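Local coordinates for protein CalG4 (Micromonospora echinospora, PDB 3IA7) that belongs to the GT-B fold class, with two Rossmann-like domains facing each other across a cleft, at residues Arg5-Asn11 with His33-Val38; Phe134-Tyr140 with Gln198-Phe204; Phe249-Ala253 with Val264-Gly268; Thr303-Thr307 with Ala327-Ser333; Phe314-Pro319 with Val373-Gln377. All blocks are in the same frame, centred on the assembly; numbering follows the deposited sequence.

Contact 1: residues Arg5-Asn11 with His33-Val38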
# COMPACT_ATOMS: atom_id res chain seq x y z
N ARG A 5 -7.25 4.13 23.76
CA ARG A 5 -6.27 3.43 24.54
C ARG A 5 -4.85 3.85 24.15
O ARG A 5 -4.61 4.29 23.07
CB ARG A 5 -6.43 1.93 24.43
CG ARG A 5 -7.85 1.45 24.32
CD ARG A 5 -8.62 1.67 25.53
NE ARG A 5 -7.99 1.06 26.66
CZ ARG A 5 -8.35 -0.10 27.19
NH1 ARG A 5 -7.69 -0.58 28.22
NH2 ARG A 5 -9.34 -0.75 26.68
N HIS A 6 -3.94 3.74 25.09
CA HIS A 6 -2.55 4.02 24.81
C HIS A 6 -1.87 2.68 24.51
O HIS A 6 -1.78 1.79 25.38
CB HIS A 6 -1.87 4.73 25.98
CG HIS A 6 -0.44 5.12 25.69
ND1 HIS A 6 0.43 5.56 26.66
CD2 HIS A 6 0.25 5.12 24.53
CE1 HIS A 6 1.60 5.84 26.10
NE2 HIS A 6 1.52 5.59 24.81
N ILE A 7 -1.46 2.52 23.26
CA ILE A 7 -0.95 1.24 22.84
C ILE A 7 0.52 1.38 22.47
O ILE A 7 0.86 2.21 21.61
CB ILE A 7 -1.77 0.70 21.63
CG1 ILE A 7 -3.27 0.51 22.05
CG2 ILE A 7 -1.13 -0.64 21.19
CD1 ILE A 7 -4.18 -0.05 20.94
N LEU A 8 1.39 0.61 23.11
CA LEU A 8 2.83 0.68 22.77
C LEU A 8 3.25 -0.49 21.88
O LEU A 8 2.92 -1.65 22.18
CB LEU A 8 3.69 0.74 24.01
CG LEU A 8 5.18 0.50 23.72
CD1 LEU A 8 5.77 1.84 23.30
CD2 LEU A 8 5.87 -0.01 24.95
N PHE A 9 3.94 -0.16 20.78
CA PHE A 9 4.55 -1.20 19.93
C PHE A 9 6.04 -1.25 20.21
O PHE A 9 6.75 -0.26 20.14
CB PHE A 9 4.35 -0.87 18.45
CG PHE A 9 3.01 -1.19 17.91
CD1 PHE A 9 1.86 -0.53 18.38
CD2 PHE A 9 2.87 -2.12 16.89
CE1 PHE A 9 0.59 -0.83 17.85
CE2 PHE A 9 1.61 -2.42 16.33
CZ PHE A 9 0.45 -1.78 16.84
N ALA A 10 6.53 -2.43 20.52
CA ALA A 10 7.99 -2.66 20.63
C ALA A 10 8.44 -3.50 19.45
O ALA A 10 7.97 -4.66 19.28
CB ALA A 10 8.31 -3.37 21.97
N ASN A 11 9.37 -2.97 18.64
CA ASN A 11 9.84 -3.69 17.47
C ASN A 11 11.35 -3.48 17.27
O ASN A 11 11.93 -2.50 17.78
CB ASN A 11 9.10 -3.26 16.19
CG ASN A 11 9.01 -4.41 15.13
OD1 ASN A 11 9.73 -5.41 15.17
ND2 ASN A 11 8.06 -4.28 14.24
N HIS A 33 -6.87 5.54 18.85
CA HIS A 33 -5.84 5.09 19.81
C HIS A 33 -4.54 5.86 19.70
O HIS A 33 -4.12 6.24 18.60
CB HIS A 33 -5.62 3.58 19.72
CG HIS A 33 -6.89 2.80 19.88
ND1 HIS A 33 -7.69 2.92 20.99
CD2 HIS A 33 -7.56 1.99 19.02
CE1 HIS A 33 -8.78 2.18 20.83
NE2 HIS A 33 -8.71 1.59 19.66
N ARG A 34 -3.94 6.14 20.84
CA ARG A 34 -2.62 6.77 20.94
C ARG A 34 -1.57 5.66 20.81
O ARG A 34 -1.52 4.73 21.65
CB ARG A 34 -2.47 7.43 22.31
CG ARG A 34 -1.08 8.05 22.49
CD ARG A 34 -0.90 8.65 23.87
NE ARG A 34 0.50 9.05 24.03
CZ ARG A 34 1.04 9.41 25.19
NH1 ARG A 34 0.31 9.36 26.31
NH2 ARG A 34 2.31 9.79 25.23
N ILE A 35 -0.78 5.73 19.74
CA ILE A 35 0.23 4.73 19.48
C ILE A 35 1.64 5.28 19.70
O ILE A 35 2.01 6.35 19.17
CB ILE A 35 0.16 4.17 18.01
CG1 ILE A 35 -1.30 3.93 17.56
CG2 ILE A 35 1.13 2.92 17.87
CD1 ILE A 35 -2.04 2.83 18.44
N THR A 36 2.40 4.58 20.54
CA THR A 36 3.79 4.90 20.75
C THR A 36 4.56 3.71 20.18
O THR A 36 4.11 2.57 20.32
CB THR A 36 4.08 5.08 22.24
OG1 THR A 36 3.30 6.19 22.75
CG2 THR A 36 5.58 5.36 22.49
N TYR A 37 5.71 3.95 19.57
CA TYR A 37 6.35 2.91 18.80
C TYR A 37 7.86 3.02 19.02
O TYR A 37 8.46 4.08 18.72
CB TYR A 37 5.96 3.05 17.31
CG TYR A 37 6.27 1.81 16.44
CD1 TYR A 37 5.24 1.11 15.81
CD2 TYR A 37 7.58 1.40 16.19
CE1 TYR A 37 5.50 0.01 15.01
CE2 TYR A 37 7.86 0.26 15.39
CZ TYR A 37 6.79 -0.43 14.81
OH TYR A 37 7.04 -1.50 13.97
N VAL A 38 8.46 1.93 19.54
CA VAL A 38 9.91 1.89 19.76
C VAL A 38 10.65 1.44 18.49
O VAL A 38 10.44 0.30 17.96
CB VAL A 38 10.29 0.98 20.98
CG1 VAL A 38 11.83 0.98 21.27
CG2 VAL A 38 9.45 1.37 22.26
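Strands 6-10 and 34-38 run parallel, 18° between their axes and 4.7 Å apart at the closest point, His-6 pairing with Arg-34. Backbone hydrogen bonds alternate: Ile-7 N to Arg-34 O (2.7 Å), Thr-36 N to Ile-7 O (3.0 Å), Phe-9 N to Thr-36 O (2.8 Å), Val-38 N to Phe-9 O (2.8 Å). Helix 15-30 links the two strands, making a beta-alpha-beta crossover of the N-terminal Rossmann-like sheet, and packs on the face carrying Phe-9, Ile-35 and Tyr-37. There Phe-9 CD1 lies 3.6 Å from Ile-35 CG2; the Phe-9 and Tyr-37 ring planes lie at 11° but, with centroids 5.6 Å apart, scarcely overlap. On the other face the Arg-34 guanidinium lies flat on the His-6 ring, centres 4.0 Å apart, while its NE forms a salt bridge with Glu-53. His-6 NE2 is hydrogen-bonded to Thr-36 OG1 (2.8 Å). Just past strand 6-10, Asn-11 ND2 donates to Tyr-37 OH (3.0 Å); that hydroxyl is also hydrogen-bonded to Ser-21 OG, and ND2 to His-17 O.

Contact 2: residues Phe134-Tyr140 with Gln198-Phe204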
# COMPACT_ATOMS: atom_id res chain seq x y z
N PHE A 134 6.35 -17.74 10.60
CA PHE A 134 5.49 -18.79 11.11
C PHE A 134 5.30 -18.64 12.60
O PHE A 134 6.25 -18.32 13.35
CB PHE A 134 6.09 -20.18 10.80
CG PHE A 134 6.28 -20.43 9.33
CD1 PHE A 134 5.29 -20.04 8.42
CD2 PHE A 134 7.43 -21.04 8.85
CE1 PHE A 134 5.44 -20.25 7.04
CE2 PHE A 134 7.58 -21.28 7.45
CZ PHE A 134 6.57 -20.87 6.55
N ALA A 135 4.05 -18.83 13.02
CA ALA A 135 3.73 -19.02 14.43
C ALA A 135 4.35 -20.31 15.06
O ALA A 135 4.63 -21.28 14.35
CB ALA A 135 2.22 -19.01 14.58
N ALA A 136 4.52 -20.29 16.38
CA ALA A 136 5.10 -21.42 17.11
C ALA A 136 4.13 -21.84 18.18
O ALA A 136 3.45 -21.01 18.81
CB ALA A 136 6.48 -21.06 17.73
N ASN A 137 4.04 -23.14 18.35
CA ASN A 137 3.34 -23.70 19.50
C ASN A 137 4.00 -25.03 19.85
O ASN A 137 5.07 -25.37 19.33
CB ASN A 137 1.82 -23.84 19.22
CG ASN A 137 1.49 -24.88 18.12
OD1 ASN A 137 2.37 -25.59 17.63
ND2 ASN A 137 0.20 -24.95 17.73
N GLU A 138 3.33 -25.86 20.64
CA GLU A 138 3.97 -27.13 21.05
C GLU A 138 4.20 -28.11 19.89
O GLU A 138 4.97 -29.07 20.02
CB GLU A 138 3.20 -27.77 22.20
CG GLU A 138 1.88 -28.37 21.76
CD GLU A 138 0.69 -27.40 21.79
OE1 GLU A 138 0.86 -26.14 21.72
OE2 GLU A 138 -0.46 -27.94 21.89
N HIS A 139 3.53 -27.88 18.76
CA HIS A 139 3.63 -28.75 17.60
C HIS A 139 4.70 -28.37 16.62
O HIS A 139 5.20 -29.23 15.86
CB HIS A 139 2.26 -28.83 16.89
CG HIS A 139 1.23 -29.49 17.73
ND1 HIS A 139 0.44 -28.78 18.61
CD2 HIS A 139 0.95 -30.79 17.93
CE1 HIS A 139 -0.34 -29.62 19.26
NE2 HIS A 139 -0.03 -30.85 18.89
N TYR A 140 5.02 -27.08 16.59
CA TYR A 140 5.86 -26.51 15.54
C TYR A 140 6.54 -25.25 15.98
O TYR A 140 5.93 -24.35 16.57
CB TYR A 140 5.07 -26.22 14.25
CG TYR A 140 5.94 -25.59 13.18
CD1 TYR A 140 6.82 -26.37 12.41
CD2 TYR A 140 5.91 -24.22 12.95
CE1 TYR A 140 7.64 -25.79 11.47
CE2 TYR A 140 6.72 -23.64 11.99
CZ TYR A 140 7.59 -24.45 11.27
OH TYR A 140 8.39 -23.89 10.31
N GLN A 198 0.72 -21.52 7.04
CA GLN A 198 1.30 -21.95 8.31
C GLN A 198 1.48 -23.49 8.47
O GLN A 198 0.47 -24.27 8.43
CB GLN A 198 0.40 -21.44 9.46
CG GLN A 198 0.76 -21.99 10.82
CD GLN A 198 2.04 -21.37 11.40
OE1 GLN A 198 2.26 -20.16 11.26
NE2 GLN A 198 2.87 -22.18 12.10
N PRO A 199 2.72 -23.95 8.74
CA PRO A 199 2.92 -25.40 9.08
C PRO A 199 2.09 -25.80 10.32
O PRO A 199 2.03 -25.00 11.27
CB PRO A 199 4.44 -25.50 9.39
CG PRO A 199 5.08 -24.30 8.70
CD PRO A 199 3.99 -23.19 8.77
N PHE A 200 1.44 -26.98 10.30
CA PHE A 200 0.59 -27.44 11.45
C PHE A 200 -0.54 -26.45 11.85
O PHE A 200 -0.91 -26.38 13.03
CB PHE A 200 1.46 -27.75 12.70
CG PHE A 200 2.48 -28.82 12.46
CD1 PHE A 200 2.19 -30.17 12.74
CD2 PHE A 200 3.72 -28.51 11.92
CE1 PHE A 200 3.15 -31.18 12.50
CE2 PHE A 200 4.68 -29.52 11.67
CZ PHE A 200 4.40 -30.84 11.96
N ALA A 201 -1.07 -25.72 10.86
CA ALA A 201 -2.07 -24.70 11.03
C ALA A 201 -3.26 -25.18 11.90
O ALA A 201 -3.72 -24.44 12.75
CB ALA A 201 -2.59 -24.20 9.60
N GLU A 202 -3.71 -26.43 11.71
CA GLU A 202 -4.88 -26.99 12.45
C GLU A 202 -4.70 -27.05 13.97
O GLU A 202 -5.68 -27.17 14.70
CB GLU A 202 -5.29 -28.37 11.90
CG GLU A 202 -4.34 -29.51 12.26
CD GLU A 202 -4.72 -30.81 11.58
OE1 GLU A 202 -5.24 -30.77 10.45
OE2 GLU A 202 -4.49 -31.86 12.16
N THR A 203 -3.44 -26.99 14.41
CA THR A 203 -3.10 -27.16 15.81
C THR A 203 -3.10 -25.81 16.54
O THR A 203 -2.93 -25.76 17.75
CB THR A 203 -1.69 -27.82 15.97
OG1 THR A 203 -0.68 -26.88 15.55
CG2 THR A 203 -1.62 -29.09 15.16
N PHE A 204 -3.30 -24.71 15.81
CA PHE A 204 -3.22 -23.37 16.41
C PHE A 204 -4.58 -22.93 16.90
O PHE A 204 -5.53 -22.83 16.11
CB PHE A 204 -2.56 -22.32 15.43
CG PHE A 204 -1.08 -22.51 15.30
CD1 PHE A 204 -0.18 -21.80 16.15
CD2 PHE A 204 -0.58 -23.44 14.40
CE1 PHE A 204 1.20 -22.04 16.09
CE2 PHE A 204 0.78 -23.70 14.29
CZ PHE A 204 1.70 -22.97 15.15
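Two loops at the C-terminal ends of parallel strands 127-131 and 189-191 meet here, one shaped by an Asx turn and the other by a type II beta turn. Gln-198 docks its side-chain amide on the backbone of Ala-135: Ala-135 N donates to Gln-198 OE1 (2.8 Å), and Gln-198 NE2 donates back to Ala-135 O (3.0 Å). Pro-199, second in the turn from Gln-198 to Ala-201, is flanked by two aromatic faces. Its CD sits 3.6 Å from the centroid of the Phe-134 ring and its CB 3.7 Å from that of Tyr-140. Farther along, Asn-137 closes the Asx turn by accepting from His-139 N at OD1 (2.8 Å), and its ND2 donates to Thr-203 OG1 (3.0 Å) while lying over the Phe-204 ring. Thr-203 CB in turn covers one face of His-139. Arg-336 of helix 331-339, in the C-terminal domain, touches Phe-134 and Pro-199; loops at the C-terminal ends of strands in a Rossmann-like sheet line the interdomain cleft in GT-B proteins.

Contact 3: residues Phe249-Ala253 with Val264-Gly268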
# COMPACT_ATOMS: atom_id res chain seq x y z
N PHE A 249 21.25 -10.38 -12.80
CA PHE A 249 20.30 -9.61 -13.61
C PHE A 249 20.67 -9.66 -15.11
O PHE A 249 19.80 -9.81 -15.96
CB PHE A 249 20.19 -8.17 -13.07
CG PHE A 249 19.55 -8.09 -11.69
CD1 PHE A 249 18.21 -8.49 -11.51
CD2 PHE A 249 20.29 -7.64 -10.60
CE1 PHE A 249 17.64 -8.42 -10.23
CE2 PHE A 249 19.73 -7.57 -9.34
CZ PHE A 249 18.41 -7.96 -9.15
N ARG A 250 21.96 -9.55 -15.42
CA ARG A 250 22.42 -9.69 -16.82
C ARG A 250 22.06 -11.07 -17.40
O ARG A 250 21.58 -11.14 -18.52
CB ARG A 250 23.93 -9.42 -16.95
CG ARG A 250 24.37 -8.00 -16.52
CD ARG A 250 25.83 -7.71 -16.93
NE ARG A 250 26.78 -8.51 -16.16
CZ ARG A 250 27.61 -8.01 -15.24
NH1 ARG A 250 27.63 -6.70 -14.97
NH2 ARG A 250 28.44 -8.83 -14.60
N ALA A 251 22.25 -12.13 -16.60
CA ALA A 251 21.87 -13.51 -16.96
C ALA A 251 20.39 -13.64 -17.23
O ALA A 251 20.00 -14.32 -18.17
CB ALA A 251 22.28 -14.49 -15.88
N CYS A 252 19.57 -12.98 -16.39
CA CYS A 252 18.10 -12.95 -16.56
C CYS A 252 17.73 -12.25 -17.85
O CYS A 252 16.88 -12.75 -18.59
CB CYS A 252 17.40 -12.25 -15.36
SG CYS A 252 17.37 -13.26 -13.88
N ALA A 253 18.41 -11.13 -18.14
CA ALA A 253 18.15 -10.38 -19.36
C ALA A 253 18.50 -11.25 -20.55
O ALA A 253 17.71 -11.35 -21.51
CB ALA A 253 18.98 -9.05 -19.39
N VAL A 264 10.55 -7.41 -16.30
CA VAL A 264 10.76 -6.24 -15.44
C VAL A 264 11.66 -6.64 -14.27
O VAL A 264 11.31 -7.56 -13.52
CB VAL A 264 9.44 -5.66 -14.89
CG1 VAL A 264 9.73 -4.44 -13.99
CG2 VAL A 264 8.47 -5.33 -16.04
N MSE A 265 12.82 -5.99 -14.18
CA MSE A 265 13.77 -6.33 -13.13
C MSE A 265 13.83 -5.18 -12.14
O MSE A 265 14.12 -4.04 -12.52
CB MSE A 265 15.15 -6.68 -13.69
CG MSE A 265 15.08 -7.56 -14.97
SE MSE A 265 16.74 -8.46 -15.30
CE MSE A 265 17.73 -6.81 -15.87
N ALA A 266 13.52 -5.48 -10.88
CA ALA A 266 13.63 -4.51 -9.77
C ALA A 266 14.94 -4.81 -9.04
O ALA A 266 15.09 -5.89 -8.43
CB ALA A 266 12.47 -4.65 -8.81
N ILE A 267 15.88 -3.88 -9.13
CA ILE A 267 17.25 -4.14 -8.69
C ILE A 267 17.60 -3.50 -7.33
O ILE A 267 18.68 -3.68 -6.81
CB ILE A 267 18.29 -3.82 -9.80
CG1 ILE A 267 18.49 -2.28 -9.95
CG2 ILE A 267 17.97 -4.52 -11.11
CD1 ILE A 267 19.55 -1.90 -10.99
N GLY A 268 16.66 -2.74 -6.75
CA GLY A 268 16.86 -2.16 -5.43
C GLY A 268 17.68 -0.87 -5.43
O GLY A 268 18.18 -0.44 -6.47
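Phe-249 and selenomethionine Met-265 carry most of this contact, and their rotamers decide how helix and strand fit. Met-265, in an m, t, m conformation, extends from the strand to the helix and brings SE to 3.4 Å from Phe-249 O and 3.8 Å from Cys-252 CB. Its methyl CE ends 4.0 Å from Phe-249 CB. The same selenium lies at the edge of the Phe-249 ring, 5.4 Å from the centroid, a Met-aromatic contact. With chi1 at m, Phe-249 directs its ring along the strand toward Ile-267. Ile-267 adopts chi1 p, which sets CG2 squarely over one ring face, 3.7 Å from the centroid and 2° off the normal. No hydrogen bond crosses the two segments. Their axes run antiparallel (174°), 10.1 Å apart at closest approach, as helix and following strand do in a beta-alpha-beta unit. Helix 246-256 packs on one face of the sheet over strands 233-237 and 262-266: Phe-249 and Cys-252 rest on Val-236, while Met-265 touches Val-283 and Ala-285 of strand 283-286.

Contact 4: residues Thr303-Thr307 with Ala327-Ser333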
# COMPACT_ATOMS: atom_id res chain seq x y z
N THR A 303 12.24 -14.66 -7.78
CA THR A 303 12.48 -13.89 -6.56
C THR A 303 13.33 -14.65 -5.57
O THR A 303 13.52 -15.86 -5.72
CB THR A 303 11.15 -13.41 -5.88
OG1 THR A 303 11.46 -12.57 -4.76
CG2 THR A 303 10.33 -14.57 -5.36
N HIS A 304 13.86 -13.94 -4.57
CA HIS A 304 14.66 -14.55 -3.49
C HIS A 304 13.82 -15.39 -2.49
O HIS A 304 14.33 -16.35 -1.90
CB HIS A 304 15.50 -13.48 -2.76
CG HIS A 304 14.69 -12.30 -2.28
ND1 HIS A 304 13.80 -11.63 -3.10
CD2 HIS A 304 14.65 -11.68 -1.08
CE1 HIS A 304 13.21 -10.67 -2.41
NE2 HIS A 304 13.72 -10.66 -1.18
N GLY A 305 12.57 -15.06 -2.29
CA GLY A 305 11.72 -15.97 -1.51
C GLY A 305 11.52 -15.61 -0.04
O GLY A 305 11.11 -16.45 0.75
N THR A 306 11.81 -14.36 0.33
CA THR A 306 11.44 -13.86 1.65
C THR A 306 9.90 -13.91 1.79
O THR A 306 9.18 -13.76 0.78
CB THR A 306 11.93 -12.40 1.86
OG1 THR A 306 11.49 -11.60 0.76
CG2 THR A 306 13.46 -12.38 1.89
N THR A 307 9.42 -14.15 3.00
CA THR A 307 7.97 -14.31 3.23
C THR A 307 7.18 -13.14 2.65
O THR A 307 6.12 -13.36 2.05
CB THR A 307 7.62 -14.40 4.72
OG1 THR A 307 8.09 -13.23 5.35
CG2 THR A 307 8.31 -15.59 5.37
N ALA A 327 19.13 -14.63 -0.35
CA ALA A 327 18.69 -14.12 0.95
C ALA A 327 18.75 -15.24 1.98
O ALA A 327 17.99 -16.19 1.90
CB ALA A 327 17.28 -13.54 0.84
N THR A 328 19.67 -15.15 2.95
CA THR A 328 19.69 -16.12 4.06
C THR A 328 18.34 -16.21 4.81
O THR A 328 17.92 -17.29 5.25
CB THR A 328 20.86 -15.89 5.04
OG1 THR A 328 21.08 -14.48 5.21
CG2 THR A 328 22.14 -16.54 4.50
N GLU A 329 17.65 -15.07 4.92
CA GLU A 329 16.32 -15.01 5.55
C GLU A 329 15.24 -15.79 4.80
O GLU A 329 14.17 -16.08 5.36
CB GLU A 329 15.88 -13.55 5.68
CG GLU A 329 16.87 -12.69 6.45
CD GLU A 329 16.83 -11.22 6.03
OE1 GLU A 329 16.09 -10.89 5.06
OE2 GLU A 329 17.54 -10.41 6.68
N ALA A 330 15.50 -16.13 3.54
CA ALA A 330 14.48 -16.74 2.67
C ALA A 330 14.28 -18.26 2.81
O ALA A 330 13.32 -18.81 2.27
CB ALA A 330 14.74 -16.38 1.21
N ALA A 331 15.17 -18.96 3.52
CA ALA A 331 15.11 -20.44 3.52
C ALA A 331 13.75 -21.04 4.04
O ALA A 331 13.16 -21.85 3.33
CB ALA A 331 16.35 -21.08 4.22
N PRO A 332 13.27 -20.64 5.24
CA PRO A 332 11.98 -21.15 5.74
C PRO A 332 10.79 -20.90 4.79
O PRO A 332 10.03 -21.84 4.51
CB PRO A 332 11.76 -20.34 7.02
CG PRO A 332 13.12 -19.91 7.45
CD PRO A 332 13.90 -19.70 6.20
N SER A 333 10.62 -19.66 4.33
CA SER A 333 9.53 -19.35 3.36
C SER A 333 9.73 -20.08 2.06
O SER A 333 8.80 -20.69 1.57
CB SER A 333 9.39 -17.87 3.07
OG SER A 333 10.66 -17.24 3.18
O HOH W 1 11.46 -14.02 5.21
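The methyl group of Ala-330 presses against the backbone of the opposite loop: its CB lies 3.1 Å from His-304 O, 3.5 Å from Gly-305 C and 3.7 Å from Thr-306 N. The close approach buries His-304 O, which has no hydrogen-bonding partner in the model. The backbone at Gly-305 suits glycine: at its positive phi of 99° a CB would jam against the preceding carbonyl oxygen. Beside this spot Ala-327 CB meets the edge of the His-304 ring, 3.8 Å from CD2, and lies 4.1 Å from Thr-306 CG2. The one direct hydrogen bond between the segments is short: Ser-333 OG donates to Gly-305 O at 2.6 Å, from a chi1 of 31° that falls between rotamer wells. Ser-333 CB also touches Thr-307 CG2 at 3.4 Å. A water lies between Thr-307 N, from which it accepts (3.0 Å), and Glu-329 O, to which its bond is weak (3.4 Å). Thr-306 holds the N-cap position of helix 307-315, and Ser-333 belongs to helix 331-339. Such strand-to-helix turns, side by side at the C-terminal ends of adjacent parallel strands (here 298-303 and 320-322), are typical of the Rossmann-like C-terminal domain of GT-B proteins.

Contact 5: residues Phe314-Pro319 with Val373-Gln377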
# COMPACT_ATOMS: atom_id res chain seq x y z
N PHE A 314 1.77 -14.25 -4.33
CA PHE A 314 0.55 -15.04 -4.23
C PHE A 314 -0.74 -14.19 -4.14
O PHE A 314 -1.74 -14.62 -4.67
CB PHE A 314 0.64 -15.99 -3.06
CG PHE A 314 1.76 -17.01 -3.19
CD1 PHE A 314 2.27 -17.38 -4.44
CD2 PHE A 314 2.29 -17.56 -2.05
CE1 PHE A 314 3.29 -18.34 -4.55
CE2 PHE A 314 3.27 -18.49 -2.11
CZ PHE A 314 3.81 -18.88 -3.36
N ALA A 315 -0.70 -13.00 -3.49
CA ALA A 315 -1.86 -12.07 -3.45
C ALA A 315 -2.37 -11.79 -4.87
O ALA A 315 -3.55 -11.55 -5.07
CB ALA A 315 -1.49 -10.72 -2.78
N ALA A 316 -1.45 -11.80 -5.84
CA ALA A 316 -1.83 -11.57 -7.22
C ALA A 316 -2.02 -12.86 -8.04
O ALA A 316 -2.20 -12.79 -9.28
CB ALA A 316 -0.82 -10.61 -7.91
N GLY A 317 -1.94 -14.01 -7.37
CA GLY A 317 -2.04 -15.34 -8.03
C GLY A 317 -0.90 -15.63 -9.01
O GLY A 317 -1.11 -16.34 -9.97
N VAL A 318 0.31 -15.17 -8.70
CA VAL A 318 1.48 -15.40 -9.57
C VAL A 318 2.37 -16.47 -8.99
O VAL A 318 2.86 -16.29 -7.85
CB VAL A 318 2.33 -14.12 -9.70
CG1 VAL A 318 3.60 -14.32 -10.58
CG2 VAL A 318 1.46 -12.99 -10.26
N PRO A 319 2.64 -17.52 -9.76
CA PRO A 319 3.53 -18.57 -9.28
C PRO A 319 5.02 -18.14 -9.27
O PRO A 319 5.41 -17.25 -10.03
CB PRO A 319 3.29 -19.75 -10.26
CG PRO A 319 2.88 -19.11 -11.54
CD PRO A 319 2.12 -17.80 -11.13
N VAL A 373 -1.69 -22.03 -6.53
CA VAL A 373 -1.43 -20.60 -6.29
C VAL A 373 -2.77 -19.78 -6.26
O VAL A 373 -2.95 -18.83 -5.46
CB VAL A 373 -0.38 -20.04 -7.30
CG1 VAL A 373 -0.25 -18.54 -7.11
CG2 VAL A 373 1.00 -20.70 -7.05
N ARG A 374 -3.69 -20.12 -7.14
CA ARG A 374 -4.99 -19.44 -7.14
C ARG A 374 -5.77 -19.70 -5.82
O ARG A 374 -6.40 -18.78 -5.29
CB ARG A 374 -5.80 -19.82 -8.36
CG ARG A 374 -5.26 -19.09 -9.56
CD ARG A 374 -6.11 -19.25 -10.76
NE ARG A 374 -5.41 -18.76 -11.94
CZ ARG A 374 -5.72 -19.15 -13.16
NH1 ARG A 374 -6.69 -20.04 -13.34
NH2 ARG A 374 -5.06 -18.67 -14.20
N ARG A 375 -5.69 -20.92 -5.29
CA ARG A 375 -6.25 -21.23 -3.96
C ARG A 375 -5.57 -20.41 -2.88
O ARG A 375 -6.22 -19.86 -1.97
CB ARG A 375 -6.19 -22.74 -3.67
CG ARG A 375 -7.27 -23.56 -4.43
CD ARG A 375 -8.36 -24.14 -3.44
NE ARG A 375 -8.82 -25.48 -3.85
CZ ARG A 375 -9.27 -26.42 -3.02
NH1 ARG A 375 -9.33 -26.21 -1.70
NH2 ARG A 375 -9.65 -27.59 -3.50
N MSE A 376 -4.24 -20.29 -2.98
CA MSE A 376 -3.49 -19.45 -2.00
C MSE A 376 -3.89 -17.97 -2.10
O MSE A 376 -3.97 -17.29 -1.09
CB MSE A 376 -1.95 -19.58 -2.17
CG MSE A 376 -1.13 -18.71 -1.15
SE MSE A 376 -1.54 -19.24 0.72
CE MSE A 376 -0.75 -20.97 0.91
N GLN A 377 -4.08 -17.48 -3.32
CA GLN A 377 -4.57 -16.11 -3.53
C GLN A 377 -5.89 -15.85 -2.81
O GLN A 377 -6.08 -14.80 -2.17
CB GLN A 377 -4.72 -15.81 -5.04
CG GLN A 377 -5.35 -14.44 -5.38
CD GLN A 377 -5.43 -14.21 -6.91
OE1 GLN A 377 -5.63 -15.13 -7.66
NE2 GLN A 377 -5.30 -12.96 -7.34
O HOH W 2 -5.26 -11.86 -10.01
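Val-373 forms the apolar centre, pointing from helix 367-381 into the bend where helix 307-315 ends. Its CG1 lies 3.9 Å from Phe-314 CD1 and 3.5 Å from Gly-317 C, and its CG2 comes within 4.1 Å of Pro-319 CB. One turn along, selenomethionine Met-376 adds to this patch, with CG 3.7 Å from Phe-314 CD2; the Phe-314 ring also packs on Ile-380 of the same helix. The bend itself is a Schellman motif. Gly-317 leaves the helical conformation with a phi of 64°, and its N donates to Phe-314 O (2.8 Å). The backbones come close at this point, Gly-317 CA to Arg-374 CA being 5.1 Å, and a CB on Gly-317 would clash with Gln-377 OE1 at 2.5 Å. From here the chain turns through Val-318 and Pro-319 into strand 320-322, so helix 367-381 covers the joint between a helix and the next strand of the C-terminal Rossmann-like domain. Toward the polar edge, the extended side chain of Gln-377 lies along the C-terminal end of helix 307-315, its CB 3.2 Å from Phe-314 O. Gln-377 NE2 donates to Ala-315 O (3.2 Å) and also to a water at 2.9 Å, which in turn donates to Ala-316 O (3.3 Å), so the carbonyls of Ala-315 and Ala-316 are linked to this one amide, the second through the water.

Overall arrangement
Contacts 1 and 2 belong to the N-terminal Rossmann-like domain and contacts 3, 4 and 5 to the C-terminal one. Contacts 1 and 3 lie on opposite sides of the chain's centre, with their own centres 39 Å apart. Contact 2 touches contact 4 across the domain boundary, Phe-134 CE2 being 3.9 Å from Pro-332 O. Contacts 4 and 5 have centres 17 Å apart and alternate along the chain: helix 307-315 starts in the first and ends in the second. Contact 3 is centred 18 Å from contact 4. A bound calcium ion lies about 12 Å from the side chain of Tyr-37 in contact 1, and a calcium ion is also about 12 Å from that of Ala-316 in contact 5.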